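Local atomic coordinates of chloroplastic group IIB intron splicing facilitator CRS2, chloroplastic (Zea mays, PDB entry 1RYB), a protein that is required for splicing of group IIB introns in chloroplasts, working in complexes with CAF1 or CAF2, and lacks the peptidyl-tRNA hydrolase activity of its family. Residues A47-T52 and A185-V190; G151-K156 and R160-Q165; T55-S60 and A92-V97; G114-Q119 and L179-D184; G32-V37 and S169-Q174. All coordinates share one frame; numbering follows the deposited sequence. Where two conformers were deposited one is given.

Interaction 1: residues A47-T52 and A185-V190; sequences AEEGIT and AVRTLV
Glu-49 and Arg-187 reach for each other across the surface and join in a salt bridge, NH2 of Arg-187 donating a hydrogen bond to OE1 of Glu-49 over 3.0 Å. The bond is nearly straight, with 166° at the hydrogen. The carboxylate lies at the edge of the guanidinium, and the two flat groups are 26° from coplanar. OE1 lies close to the guanidinium plane, and NH2 meets it on the syn side, somewhat out of the carboxylate plane. OE2 of Glu-49 is also 3.0 Å from NH2 of Arg-187, which places this one nitrogen in front of both oxygens. A bend at chi3 (46°) brings CD of Arg-187 within 3.1 Å of OE1 of Glu-49. The chain of Glu-49 is bent too, at chi2, and this carries its carboxylate to the guanidinium. Glu-49 is the first residue beyond helix 37-48 to leave helical geometry; Gly-50, with positive phi, is the C-prime residue of the Schellman motif that ends this helix. The salt bridge thus ties the helix terminus to the flank of helix 169-192. Both partners also rest on Ile-67 of strand 60-67, while Val-186 and Leu-189, on the same helix as Arg-187, pack against strands 18-22 and 102-108.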
# COMPACT_ATOMS: atom_id res chain seq x y z
N ALA A 47 -12.40 5.39 1.12
CA ALA A 47 -13.63 5.91 0.62
C ALA A 47 -14.72 4.83 0.52
O ALA A 47 -15.84 5.04 0.90
CB ALA A 47 -13.47 6.65 -0.72
N GLU A 48 -14.41 3.70 -0.09
CA GLU A 48 -15.36 2.67 -0.26
C GLU A 48 -15.87 2.13 1.05
O GLU A 48 -16.99 1.69 1.11
CB GLU A 48 -14.71 1.55 -1.01
CG GLU A 48 -15.61 0.33 -1.22
CD GLU A 48 -16.46 0.52 -2.44
OE1 GLU A 48 -16.49 1.58 -3.06
OE2 GLU A 48 -17.13 -0.56 -2.77
N GLU A 49 -15.12 2.13 2.13
CA GLU A 49 -15.64 1.55 3.33
C GLU A 49 -16.13 2.58 4.36
O GLU A 49 -16.34 2.26 5.54
CB GLU A 49 -14.61 0.63 4.05
CG GLU A 49 -13.90 -0.43 3.18
CD GLU A 49 -14.86 -1.48 2.63
OE1 GLU A 49 -14.72 -2.04 1.56
OE2 GLU A 49 -15.94 -1.59 3.35
N GLY A 50 -16.24 3.85 3.93
CA GLY A 50 -16.75 4.92 4.77
C GLY A 50 -15.85 5.24 5.90
O GLY A 50 -16.31 5.50 7.04
N ILE A 51 -14.54 5.29 5.57
CA ILE A 51 -13.58 5.60 6.62
C ILE A 51 -12.94 6.95 6.37
O ILE A 51 -12.52 7.27 5.27
CB ILE A 51 -12.50 4.50 6.84
CG1 ILE A 51 -13.10 3.17 7.20
CG2 ILE A 51 -11.56 4.93 7.94
CD1 ILE A 51 -12.10 2.00 6.96
N THR A 52 -12.88 7.79 7.39
CA THR A 52 -12.26 9.08 7.18
C THR A 52 -10.81 9.05 7.78
O THR A 52 -10.60 8.59 8.94
CB THR A 52 -13.21 10.23 7.66
OG1 THR A 52 -14.39 9.66 8.24
CG2 THR A 52 -13.65 11.09 6.45
N ALA A 185 -10.31 -6.74 -4.39
CA ALA A 185 -9.36 -7.77 -3.99
C ALA A 185 -9.07 -7.65 -2.52
O ALA A 185 -8.86 -8.62 -1.81
CB ALA A 185 -8.01 -7.58 -4.70
N VAL A 186 -8.91 -6.37 -2.05
CA VAL A 186 -8.56 -6.18 -0.63
C VAL A 186 -9.72 -6.60 0.28
O VAL A 186 -9.53 -7.30 1.25
CB VAL A 186 -8.08 -4.72 -0.34
CG1 VAL A 186 -8.00 -4.49 1.19
CG2 VAL A 186 -6.72 -4.56 -1.01
N ARG A 187 -10.93 -6.20 -0.07
CA ARG A 187 -12.07 -6.66 0.71
C ARG A 187 -12.12 -8.12 0.82
O ARG A 187 -12.43 -8.71 1.83
CB ARG A 187 -13.33 -6.26 0.04
CG ARG A 187 -13.68 -4.85 0.27
CD ARG A 187 -15.13 -4.57 -0.12
NE ARG A 187 -16.07 -5.57 0.40
CZ ARG A 187 -16.87 -5.34 1.46
NH1 ARG A 187 -17.75 -6.24 1.94
NH2 ARG A 187 -16.75 -4.18 2.07
N THR A 188 -11.93 -8.78 -0.32
CA THR A 188 -11.96 -10.27 -0.32
C THR A 188 -10.85 -10.86 0.50
O THR A 188 -11.07 -11.76 1.31
CB THR A 188 -11.88 -10.83 -1.76
OG1 THR A 188 -13.03 -10.36 -2.46
CG2 THR A 188 -11.88 -12.40 -1.70
N LEU A 189 -9.64 -10.37 0.33
CA LEU A 189 -8.58 -10.87 1.18
C LEU A 189 -8.91 -10.73 2.64
O LEU A 189 -8.67 -11.63 3.42
CB LEU A 189 -7.24 -10.12 0.86
CG LEU A 189 -6.11 -10.36 1.86
CD1 LEU A 189 -5.54 -11.75 1.66
CD2 LEU A 189 -5.03 -9.33 1.64
N VAL A 190 -9.34 -9.55 3.05
CA VAL A 190 -9.66 -9.28 4.46
C VAL A 190 -10.80 -10.14 4.98
O VAL A 190 -10.69 -10.71 6.04
CB VAL A 190 -9.99 -7.83 4.60
CG1 VAL A 190 -10.54 -7.55 6.01
CG2 VAL A 190 -8.69 -7.04 4.29

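Interaction 2: residues G151-K156 and R160-Q165; sequences GSPPGK and RAFLLQ
Phe-162 projects from the short helix 159-163 and makes a CH-pi contact with Pro-153, in the loop that joins strand 145-149 to this helix in the peptidyl-tRNA hydrolase fold. CA of Pro-153 sits 3.7 Å from the centroid of the Phe-162 ring and only 7° off the ring normal, almost exactly above the middle of one face. The ring is carried there by a first torsion that sets CG opposite the backbone N (chi1 176°), directing the side chain from the helix toward the loop. Pro-153 crosses the phenyl side chain at about a right angle, and its CB lies 3.8 Å from CG of Phe-162. Pro-154 approaches obliquely with CD, 3.7 Å from CD1 of the phenyl ring. At the far end of the ring the loop backbone takes over, where O of Ser-152 is 3.6 Å from CZ of Phe-162. No hydrogen bond joins the two segments; the contact is the ring against the prolines and the loop backbone. Phe-162 also touches Ile-150, and its side chain lies about 8 Å from that of His-35, the counterpart of the active-site histidine of related hydrolases. Beside the covered face, O of Gly-151 meets the ring edge, 3.6 Å from CE2 of Phe-162.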
# COMPACT_ATOMS: atom_id res chain seq x y z
N GLY A 151 5.58 -0.49 -14.03
CA GLY A 151 6.55 -0.77 -15.10
C GLY A 151 7.90 -0.18 -14.79
O GLY A 151 8.09 0.32 -13.73
N SER A 152 8.86 -0.23 -15.74
CA SER A 152 10.12 0.38 -15.50
C SER A 152 10.14 1.72 -16.22
O SER A 152 9.27 1.99 -17.08
CB SER A 152 11.34 -0.46 -15.94
OG SER A 152 11.18 -1.84 -15.66
N PRO A 153 11.21 2.51 -15.91
CA PRO A 153 11.41 3.80 -16.51
C PRO A 153 11.69 3.64 -17.95
O PRO A 153 12.42 2.74 -18.32
CB PRO A 153 12.61 4.38 -15.82
CG PRO A 153 13.01 3.44 -14.68
CD PRO A 153 12.17 2.19 -14.82
N PRO A 154 10.99 4.40 -18.76
CA PRO A 154 11.17 4.39 -20.20
C PRO A 154 12.62 4.68 -20.60
O PRO A 154 13.33 5.40 -19.93
CB PRO A 154 10.35 5.55 -20.72
CG PRO A 154 10.22 6.51 -19.55
CD PRO A 154 10.55 5.72 -18.29
N GLY A 155 13.03 4.14 -21.71
CA GLY A 155 14.39 4.33 -22.20
C GLY A 155 15.46 4.43 -21.10
O GLY A 155 15.64 3.53 -20.25
N LYS A 156 16.17 5.58 -21.07
CA LYS A 156 17.20 5.79 -20.06
C LYS A 156 16.75 6.73 -18.92
O LYS A 156 17.50 6.98 -17.97
CB LYS A 156 18.51 6.23 -20.65
CG LYS A 156 18.96 5.32 -21.78
CD LYS A 156 19.32 3.94 -21.33
CE LYS A 156 19.03 2.88 -22.39
NZ LYS A 156 19.42 1.53 -21.97
N ARG A 160 14.73 7.17 -10.34
CA ARG A 160 14.29 8.08 -9.30
C ARG A 160 13.33 9.12 -9.79
O ARG A 160 12.31 9.38 -9.19
CB ARG A 160 15.43 8.72 -8.51
CG ARG A 160 14.83 9.54 -7.35
CD ARG A 160 15.85 10.44 -6.65
NE ARG A 160 15.29 11.22 -5.54
CZ ARG A 160 15.99 11.83 -4.52
NH1 ARG A 160 17.34 11.75 -4.40
NH2 ARG A 160 15.31 12.51 -3.55
N ALA A 161 13.67 9.72 -10.92
CA ALA A 161 12.84 10.71 -11.50
C ALA A 161 11.50 10.11 -11.88
O ALA A 161 10.46 10.74 -11.79
CB ALA A 161 13.49 11.17 -12.81
N PHE A 162 11.58 8.91 -12.40
CA PHE A 162 10.42 8.20 -12.85
C PHE A 162 9.46 7.97 -11.69
O PHE A 162 8.26 8.12 -11.82
CB PHE A 162 10.90 6.86 -13.43
CG PHE A 162 9.82 5.94 -13.85
CD1 PHE A 162 9.00 6.25 -14.93
CD2 PHE A 162 9.63 4.74 -13.17
CE1 PHE A 162 7.97 5.41 -15.36
CE2 PHE A 162 8.62 3.87 -13.59
CZ PHE A 162 7.80 4.22 -14.68
N LEU A 163 10.00 7.68 -10.54
CA LEU A 163 9.12 7.43 -9.39
C LEU A 163 8.42 8.63 -8.96
O LEU A 163 7.33 8.57 -8.37
CB LEU A 163 9.86 6.89 -8.17
CG LEU A 163 10.50 5.51 -8.36
CD1 LEU A 163 11.41 5.20 -7.12
CD2 LEU A 163 9.45 4.41 -8.54
N LEU A 164 9.10 9.74 -9.15
CA LEU A 164 8.65 10.95 -8.60
C LEU A 164 7.97 11.83 -9.57
O LEU A 164 7.77 13.00 -9.28
CB LEU A 164 9.79 11.72 -7.89
CG LEU A 164 10.45 10.96 -6.77
CD1 LEU A 164 11.46 11.89 -6.10
CD2 LEU A 164 9.42 10.47 -5.72
N GLN A 165 7.51 11.21 -10.64
CA GLN A 165 6.69 11.85 -11.70
C GLN A 165 5.30 11.30 -11.74
O GLN A 165 5.01 10.27 -11.18
CB GLN A 165 7.32 11.66 -13.07
CG GLN A 165 8.31 12.84 -13.31
CD GLN A 165 7.53 14.12 -13.66
OE1 GLN A 165 8.12 15.18 -13.94
NE2 GLN A 165 6.18 14.00 -13.66

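Interaction 3: residues T55-S60 and A92-V97; sequences TIQSKS and AAYYQV
Gln-57 stretches from the end of strand 55-57 to two consecutive tyrosines, Tyr-94 and Tyr-95, at the end of helix 84-94. Its CB points toward the helix, and CG continues outward on the side opposite the backbone N (chi1 -175°). The chain stays extended beyond CG, giving the amide its full reach. CD then comes alongside the phenol end of Tyr-95, 3.6 Å from OH of Tyr-95. From here the amide divides its contacts. OE1 of Gln-57 accepts a hydrogen bond from OH of Tyr-95, 2.7 Å long. The hydroxyl lies in the carbonyl plane on a lone pair, while OE1 stands at the edge of the phenol ring. NE2 goes to the other tyrosine, 3.3 Å above the plane of the Tyr-94 ring and over its centre; CG of Tyr-94 is 3.5 Å from this NE2. The amide stands almost perpendicular to the Tyr-94 ring, at 84°, and is inclined by 68° to that of Tyr-95. CD2 of Tyr-94 lies over the centre of one face of the Tyr-95 ring. Tyr-95 further touches Leu-73 and Ile-64, and Gln-57 touches Leu-62. The contact joins an edge strand of the mixed sheet, which a type I' turn from Gln-57 to Ser-60 links to strand 60-67 in a beta hairpin, to a helix C-terminus closed by a Schellman motif at Gln-96.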
# COMPACT_ATOMS: atom_id res chain seq x y z
N THR A 55 -6.98 10.72 11.67
CA THR A 55 -6.32 10.55 12.93
C THR A 55 -4.87 10.68 12.68
O THR A 55 -4.35 10.09 11.72
CB THR A 55 -6.62 9.19 13.52
OG1 THR A 55 -7.99 9.20 13.81
CG2 THR A 55 -5.84 9.04 14.81
N ILE A 56 -4.20 11.52 13.50
CA ILE A 56 -2.77 11.69 13.43
C ILE A 56 -2.13 10.86 14.53
O ILE A 56 -2.42 11.10 15.69
CB ILE A 56 -2.37 13.16 13.57
CG1 ILE A 56 -2.72 13.85 12.19
CG2 ILE A 56 -0.84 13.22 13.86
CD1 ILE A 56 -2.51 15.36 12.12
N GLN A 57 -1.26 9.89 14.19
CA GLN A 57 -0.66 9.03 15.19
C GLN A 57 0.52 8.32 14.60
O GLN A 57 0.47 7.96 13.41
CB GLN A 57 -1.72 7.99 15.62
CG GLN A 57 -1.32 7.03 16.81
CD GLN A 57 -2.30 5.89 17.06
OE1 GLN A 57 -3.34 5.77 16.44
NE2 GLN A 57 -1.97 5.07 18.04
N SER A 58 1.56 8.14 15.39
CA SER A 58 2.74 7.35 14.93
C SER A 58 3.24 7.71 13.50
O SER A 58 3.37 6.84 12.61
CB SER A 58 2.39 5.84 14.93
OG SER A 58 3.58 5.08 14.71
N LYS A 59 3.47 9.00 13.28
CA LYS A 59 3.99 9.54 12.00
C LYS A 59 3.10 9.24 10.85
O LYS A 59 3.58 9.23 9.73
CB LYS A 59 5.31 8.84 11.67
CG LYS A 59 6.40 8.99 12.75
CD LYS A 59 7.73 8.33 12.33
CE LYS A 59 8.93 8.95 13.01
NZ LYS A 59 8.81 8.80 14.47
N SER A 60 1.78 9.08 11.09
CA SER A 60 0.88 8.73 10.00
C SER A 60 -0.41 9.49 10.07
O SER A 60 -0.75 10.05 11.09
CB SER A 60 0.47 7.25 10.18
OG SER A 60 1.65 6.42 10.14
N ALA A 92 1.11 -1.30 14.48
CA ALA A 92 0.72 -2.69 14.59
C ALA A 92 0.76 -3.12 16.07
O ALA A 92 -0.03 -3.96 16.55
CB ALA A 92 1.70 -3.57 13.79
N ALA A 93 1.74 -2.54 16.78
CA ALA A 93 1.94 -2.86 18.20
C ALA A 93 0.80 -2.27 19.01
O ALA A 93 0.10 -2.97 19.70
CB ALA A 93 3.36 -2.47 18.75
N TYR A 94 0.53 -1.00 18.76
CA TYR A 94 -0.55 -0.33 19.46
C TYR A 94 -1.86 -1.01 19.32
O TYR A 94 -2.61 -1.16 20.29
CB TYR A 94 -0.64 1.16 19.02
CG TYR A 94 -1.60 2.06 19.81
CD1 TYR A 94 -1.14 2.96 20.76
CD2 TYR A 94 -2.97 1.98 19.57
CE1 TYR A 94 -2.05 3.75 21.47
CE2 TYR A 94 -3.87 2.80 20.23
CZ TYR A 94 -3.40 3.67 21.22
OH TYR A 94 -4.29 4.48 21.89
N TYR A 95 -2.21 -1.34 18.08
CA TYR A 95 -3.53 -1.89 17.80
C TYR A 95 -3.59 -3.44 17.85
O TYR A 95 -4.61 -4.03 17.43
CB TYR A 95 -3.96 -1.35 16.43
CG TYR A 95 -4.31 0.13 16.52
CD1 TYR A 95 -3.48 1.14 16.01
CD2 TYR A 95 -5.49 0.51 17.16
CE1 TYR A 95 -3.84 2.48 16.12
CE2 TYR A 95 -5.88 1.84 17.26
CZ TYR A 95 -5.03 2.83 16.79
OH TYR A 95 -5.43 4.13 16.98
N GLN A 96 -2.43 -4.10 18.26
CA GLN A 96 -2.39 -5.57 18.34
C GLN A 96 -2.73 -6.24 17.01
O GLN A 96 -3.51 -7.22 16.94
CB GLN A 96 -3.33 -6.12 19.48
CG GLN A 96 -2.97 -5.50 20.85
CD GLN A 96 -4.00 -5.93 21.91
OE1 GLN A 96 -4.05 -7.10 22.29
NE2 GLN A 96 -4.90 -5.03 22.32
N VAL A 97 -2.16 -5.72 15.93
CA VAL A 97 -2.42 -6.33 14.65
C VAL A 97 -1.36 -7.39 14.39
O VAL A 97 -0.19 -7.05 14.40
CB VAL A 97 -2.25 -5.25 13.57
CG1 VAL A 97 -2.62 -5.91 12.17
CG2 VAL A 97 -3.15 -4.08 13.87

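Interaction 4: residues G114-Q119 and L179-D184; sequences GVLRLQ and LEQGVD
OE1 of Gln-181 accepts a hydrogen bond from water 1 at 2.9 Å and another from NE2 of Gln-205, so two donors grip this one oxygen. Water 1 carries the link onward, accepting from N of Leu-116 at 3.0 Å and giving a weak bond to the carbonyl of Gly-114. A second water spans NE2 of Gln-181 and O of Leu-116, but both of its bonds are weak. Gln-181 leaves the helix with CG opposite the backbone N (chi1 171°) and remains extended, which carries the amide out to the two waters beside Leu-116. In this alpha/beta fold, segment 114-119 holds the outermost strand 116-119, paired antiparallel with strand 145-149, and helix 169-192 passes by it. The dry part of the meeting belongs to Leu-116. Its side chain comes from the opposite direction to Gln-181, and CD1 does the touching, 3.5 Å from CD of Gln-181. The same methyl reaches the helix backbone at Gly-182, where there is no side chain, and lies 3.6 Å from N of Gly-182. Leu-116 is buried, with Ile-148 and Ala-178 also against it. Leu-203, near the C-terminus, touches both Leu-116 and Gln-181.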
# COMPACT_ATOMS: atom_id res chain seq x y z
N GLY A 114 -0.33 -0.81 -13.98
CA GLY A 114 -1.72 -1.12 -13.77
C GLY A 114 -1.96 -2.62 -13.37
O GLY A 114 -3.08 -3.01 -13.04
N VAL A 115 -0.97 -3.46 -13.46
CA VAL A 115 -1.20 -4.86 -13.08
C VAL A 115 -1.09 -5.04 -11.57
O VAL A 115 -0.13 -4.57 -10.93
CB VAL A 115 -0.16 -5.73 -13.81
CG1 VAL A 115 -0.31 -7.18 -13.39
CG2 VAL A 115 -0.46 -5.62 -15.31
N LEU A 116 -2.07 -5.75 -10.97
CA LEU A 116 -2.00 -5.98 -9.53
C LEU A 116 -1.46 -7.34 -9.23
O LEU A 116 -1.70 -8.31 -9.96
CB LEU A 116 -3.41 -5.92 -8.90
CG LEU A 116 -4.11 -4.56 -9.04
CD1 LEU A 116 -5.51 -4.57 -8.38
CD2 LEU A 116 -3.30 -3.44 -8.37
N ARG A 117 -0.87 -7.49 -8.08
CA ARG A 117 -0.51 -8.83 -7.68
C ARG A 117 -0.62 -8.95 -6.18
O ARG A 117 -0.28 -8.02 -5.44
CB ARG A 117 0.86 -9.22 -8.23
CG ARG A 117 1.49 -10.39 -7.52
CD ARG A 117 2.88 -10.77 -8.05
NE ARG A 117 3.16 -12.19 -7.81
CZ ARG A 117 4.20 -12.88 -8.29
NH1 ARG A 117 5.13 -12.30 -9.09
NH2 ARG A 117 4.32 -14.19 -7.97
N LEU A 118 -1.07 -10.12 -5.68
CA LEU A 118 -1.15 -10.26 -4.24
C LEU A 118 -0.21 -11.31 -3.80
O LEU A 118 -0.31 -12.40 -4.30
CB LEU A 118 -2.59 -10.70 -3.89
CG LEU A 118 -2.62 -11.18 -2.46
CD1 LEU A 118 -2.42 -9.98 -1.51
CD2 LEU A 118 -3.98 -11.82 -2.17
N GLN A 119 0.64 -11.05 -2.80
CA GLN A 119 1.56 -12.05 -2.24
C GLN A 119 1.41 -12.12 -0.75
O GLN A 119 1.10 -11.13 -0.17
CB GLN A 119 3.05 -11.83 -2.51
CG GLN A 119 3.37 -11.92 -4.00
CD GLN A 119 4.70 -11.29 -4.33
OE1 GLN A 119 5.70 -11.99 -4.61
NE2 GLN A 119 4.75 -9.98 -4.20
N LEU A 179 -7.29 0.62 -9.47
CA LEU A 179 -7.78 0.96 -8.15
C LEU A 179 -9.14 0.32 -7.94
O LEU A 179 -9.49 -0.07 -6.84
CB LEU A 179 -7.91 2.48 -7.89
CG LEU A 179 -6.59 3.21 -8.17
CD1 LEU A 179 -6.86 4.72 -8.21
CD2 LEU A 179 -5.58 2.89 -7.05
N GLU A 180 -9.98 0.31 -8.97
CA GLU A 180 -11.28 -0.25 -8.73
C GLU A 180 -11.13 -1.74 -8.43
O GLU A 180 -11.86 -2.34 -7.59
CB GLU A 180 -12.15 -0.04 -9.98
CG GLU A 180 -12.65 1.41 -10.09
CD GLU A 180 -13.14 1.97 -8.78
OE1 GLU A 180 -12.63 2.93 -8.23
OE2 GLU A 180 -14.19 1.33 -8.32
N GLN A 181 -10.18 -2.37 -9.13
CA GLN A 181 -9.99 -3.81 -8.96
C GLN A 181 -9.45 -4.12 -7.59
O GLN A 181 -9.83 -5.12 -6.96
CB GLN A 181 -9.01 -4.34 -10.01
CG GLN A 181 -8.63 -5.79 -9.72
CD GLN A 181 -7.57 -6.30 -10.67
OE1 GLN A 181 -6.99 -5.52 -11.48
NE2 GLN A 181 -7.38 -7.63 -10.68
N GLY A 182 -8.56 -3.21 -7.17
CA GLY A 182 -7.88 -3.31 -5.86
C GLY A 182 -8.83 -3.29 -4.66
O GLY A 182 -8.66 -4.03 -3.67
N VAL A 183 -9.83 -2.46 -4.74
CA VAL A 183 -10.77 -2.35 -3.67
C VAL A 183 -11.44 -3.69 -3.39
O VAL A 183 -11.61 -4.14 -2.26
CB VAL A 183 -11.78 -1.24 -3.97
CG1 VAL A 183 -12.76 -1.18 -2.80
CG2 VAL A 183 -11.03 0.08 -4.04
N ASP A 184 -11.85 -4.32 -4.43
CA ASP A 184 -12.52 -5.58 -4.28
C ASP A 184 -11.54 -6.70 -3.81
O ASP A 184 -11.92 -7.58 -3.03
CB ASP A 184 -13.13 -5.94 -5.66
CG ASP A 184 -13.39 -7.40 -5.80
OD1 ASP A 184 -12.55 -8.29 -5.92
OD2 ASP A 184 -14.61 -7.63 -5.64
O HOH W 1 -4.43 -6.09 -12.72
O HOH W 2 -4.36 -8.46 -12.00

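Interaction 5: residues G32-V37 and S169-Q174; sequences GTRHNV and SEERVQ
Arg-34 meets Glu-171 with the edge of its guanidinium, the two side chains crossing at about a right angle. NH2 of Arg-34 gives the main bond of the salt bridge to OE1 of Glu-171, 2.7 Å long with 156° at the hydrogen, and uses the syn lone pair. NE of Arg-34 adds a weak, bent bond, and both bonds go to OE1. The planes of the two groups are 72° apart, the carboxylate turned steeply to the guanidinium. Arg-34 reaches that far because its chain is extended from CG to NE. OE1 of Glu-171 also accepts from N of Ser-168, just before helix 169-192, and NH1 of Arg-34 bonds to O of Phe-162. In the peptidyl-tRNA hydrolase fold this places a helix against the loop before helix 37-48, a loop that carries His-35, at the position of the proton acceptor in related hydrolases, with its ND1 bonded to Asp-107. A second bridge runs through water 3, which donates a hydrogen bond to O of Gly-32 at 2.6 Å and accepts one from NH2 of Arg-172 at 3.0 Å. The other terminal nitrogen of Arg-172, NH1, forms salt bridges with Glu-40 and Asp-176.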
# COMPACT_ATOMS: atom_id res chain seq x y z
N GLY A 32 -0.08 12.24 -6.67
CA GLY A 32 -0.23 11.78 -8.03
C GLY A 32 1.00 11.11 -8.63
O GLY A 32 0.94 10.58 -9.73
N THR A 33 2.11 11.14 -7.87
CA THR A 33 3.35 10.54 -8.33
C THR A 33 3.31 9.03 -8.26
O THR A 33 2.54 8.44 -7.50
CB THR A 33 4.56 11.15 -7.65
OG1 THR A 33 4.56 10.82 -6.29
CG2 THR A 33 4.58 12.72 -7.79
N ARG A 34 4.07 8.41 -9.10
CA ARG A 34 4.03 6.92 -9.19
C ARG A 34 4.33 6.24 -7.85
O ARG A 34 3.67 5.23 -7.47
CB ARG A 34 5.00 6.40 -10.24
CG ARG A 34 4.64 6.95 -11.64
CD ARG A 34 5.38 6.14 -12.74
NE ARG A 34 5.04 6.50 -14.14
CZ ARG A 34 5.57 7.58 -14.78
NH1 ARG A 34 6.44 8.39 -14.16
NH2 ARG A 34 5.16 7.85 -16.05
N HIS A 35 5.35 6.74 -7.17
CA HIS A 35 5.72 6.18 -5.87
C HIS A 35 4.64 6.40 -4.79
O HIS A 35 4.75 5.84 -3.70
CB HIS A 35 7.03 6.87 -5.41
CG HIS A 35 8.08 6.01 -4.70
ND1 HIS A 35 8.18 4.67 -4.90
CD2 HIS A 35 9.08 6.38 -3.88
CE1 HIS A 35 9.19 4.23 -4.19
NE2 HIS A 35 9.74 5.25 -3.54
N ASN A 36 3.61 7.18 -5.07
CA ASN A 36 2.50 7.37 -4.13
C ASN A 36 1.27 6.56 -4.47
O ASN A 36 0.24 6.75 -3.88
CB ASN A 36 2.06 8.84 -4.12
CG ASN A 36 2.82 9.60 -3.03
OD1 ASN A 36 3.98 9.33 -2.71
ND2 ASN A 36 2.14 10.49 -2.34
N VAL A 37 1.32 5.66 -5.48
CA VAL A 37 0.11 4.97 -5.84
C VAL A 37 -0.46 4.15 -4.69
O VAL A 37 -1.63 3.90 -4.68
CB VAL A 37 0.32 4.16 -7.14
CG1 VAL A 37 1.25 2.95 -6.96
CG2 VAL A 37 -0.98 3.77 -7.87
N SER A 169 -1.03 10.16 -19.31
CA SER A 169 -2.47 10.10 -19.50
C SER A 169 -2.93 8.69 -19.68
O SER A 169 -4.00 8.25 -19.17
CB SER A 169 -2.84 10.84 -20.79
OG SER A 169 -2.72 12.22 -20.63
N GLU A 170 -2.14 7.96 -20.47
CA GLU A 170 -2.55 6.59 -20.76
C GLU A 170 -2.42 5.69 -19.52
O GLU A 170 -3.29 4.89 -19.24
CB GLU A 170 -1.82 6.00 -21.97
CG GLU A 170 -2.01 6.84 -23.27
CD GLU A 170 -1.24 8.14 -23.27
OE1 GLU A 170 -0.29 8.36 -22.55
OE2 GLU A 170 -1.72 9.02 -24.12
N GLU A 171 -1.32 5.90 -18.75
CA GLU A 171 -1.01 5.14 -17.53
C GLU A 171 -2.07 5.34 -16.56
O GLU A 171 -2.54 4.40 -15.92
CB GLU A 171 0.31 5.57 -16.95
CG GLU A 171 1.42 4.97 -17.82
CD GLU A 171 2.74 5.65 -17.58
OE1 GLU A 171 2.89 6.48 -16.71
OE2 GLU A 171 3.72 5.17 -18.33
N ARG A 172 -2.51 6.55 -16.51
CA ARG A 172 -3.56 6.93 -15.58
C ARG A 172 -4.86 6.13 -15.73
O ARG A 172 -5.50 5.73 -14.76
CB ARG A 172 -3.75 8.45 -15.64
CG ARG A 172 -4.95 8.98 -14.89
CD ARG A 172 -5.13 8.30 -13.55
NE ARG A 172 -4.15 8.78 -12.60
CZ ARG A 172 -4.01 8.32 -11.28
NH1 ARG A 172 -4.73 7.39 -10.72
NH2 ARG A 172 -3.06 8.86 -10.54
N VAL A 173 -5.25 5.90 -16.95
CA VAL A 173 -6.47 5.18 -17.20
C VAL A 173 -6.32 3.75 -16.68
O VAL A 173 -7.25 3.13 -16.11
CB VAL A 173 -6.71 5.17 -18.73
CG1 VAL A 173 -7.76 4.13 -19.13
CG2 VAL A 173 -7.19 6.55 -19.22
N GLN A 174 -5.13 3.22 -16.83
CA GLN A 174 -4.95 1.87 -16.34
C GLN A 174 -4.85 1.87 -14.83
O GLN A 174 -5.29 0.93 -14.16
CB GLN A 174 -3.69 1.30 -16.89
CG GLN A 174 -3.70 1.09 -18.42
CD GLN A 174 -2.34 0.81 -18.99
OE1 GLN A 174 -1.27 1.27 -18.48
NE2 GLN A 174 -2.37 0.25 -20.16
O HOH W 3 -0.86 10.68 -11.59

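Helix 169-192 carries one side of interactions 5, 4 and 1, met in that order along its length; the centres of 5 and 4 lie about 14 Å apart, those of 4 and 1 about 12 Å. Interactions 4 and 1 touch through Glu-48 and Val-183. Along the chain, interactions 3 and 4 are nested inside the loop closed by 1, while 5 crosses both 1 and 4. Interaction 2, nested inside 5, joins it by probable backbone hydrogen bonds. Interaction 3, at the other edge of the sheet from 4, is far from 2 and 5 but closer to 1, centres about 18 Å apart. One long helix therefore connects the region corresponding to the active site of related hydrolases with the outer strand and helix 37-48.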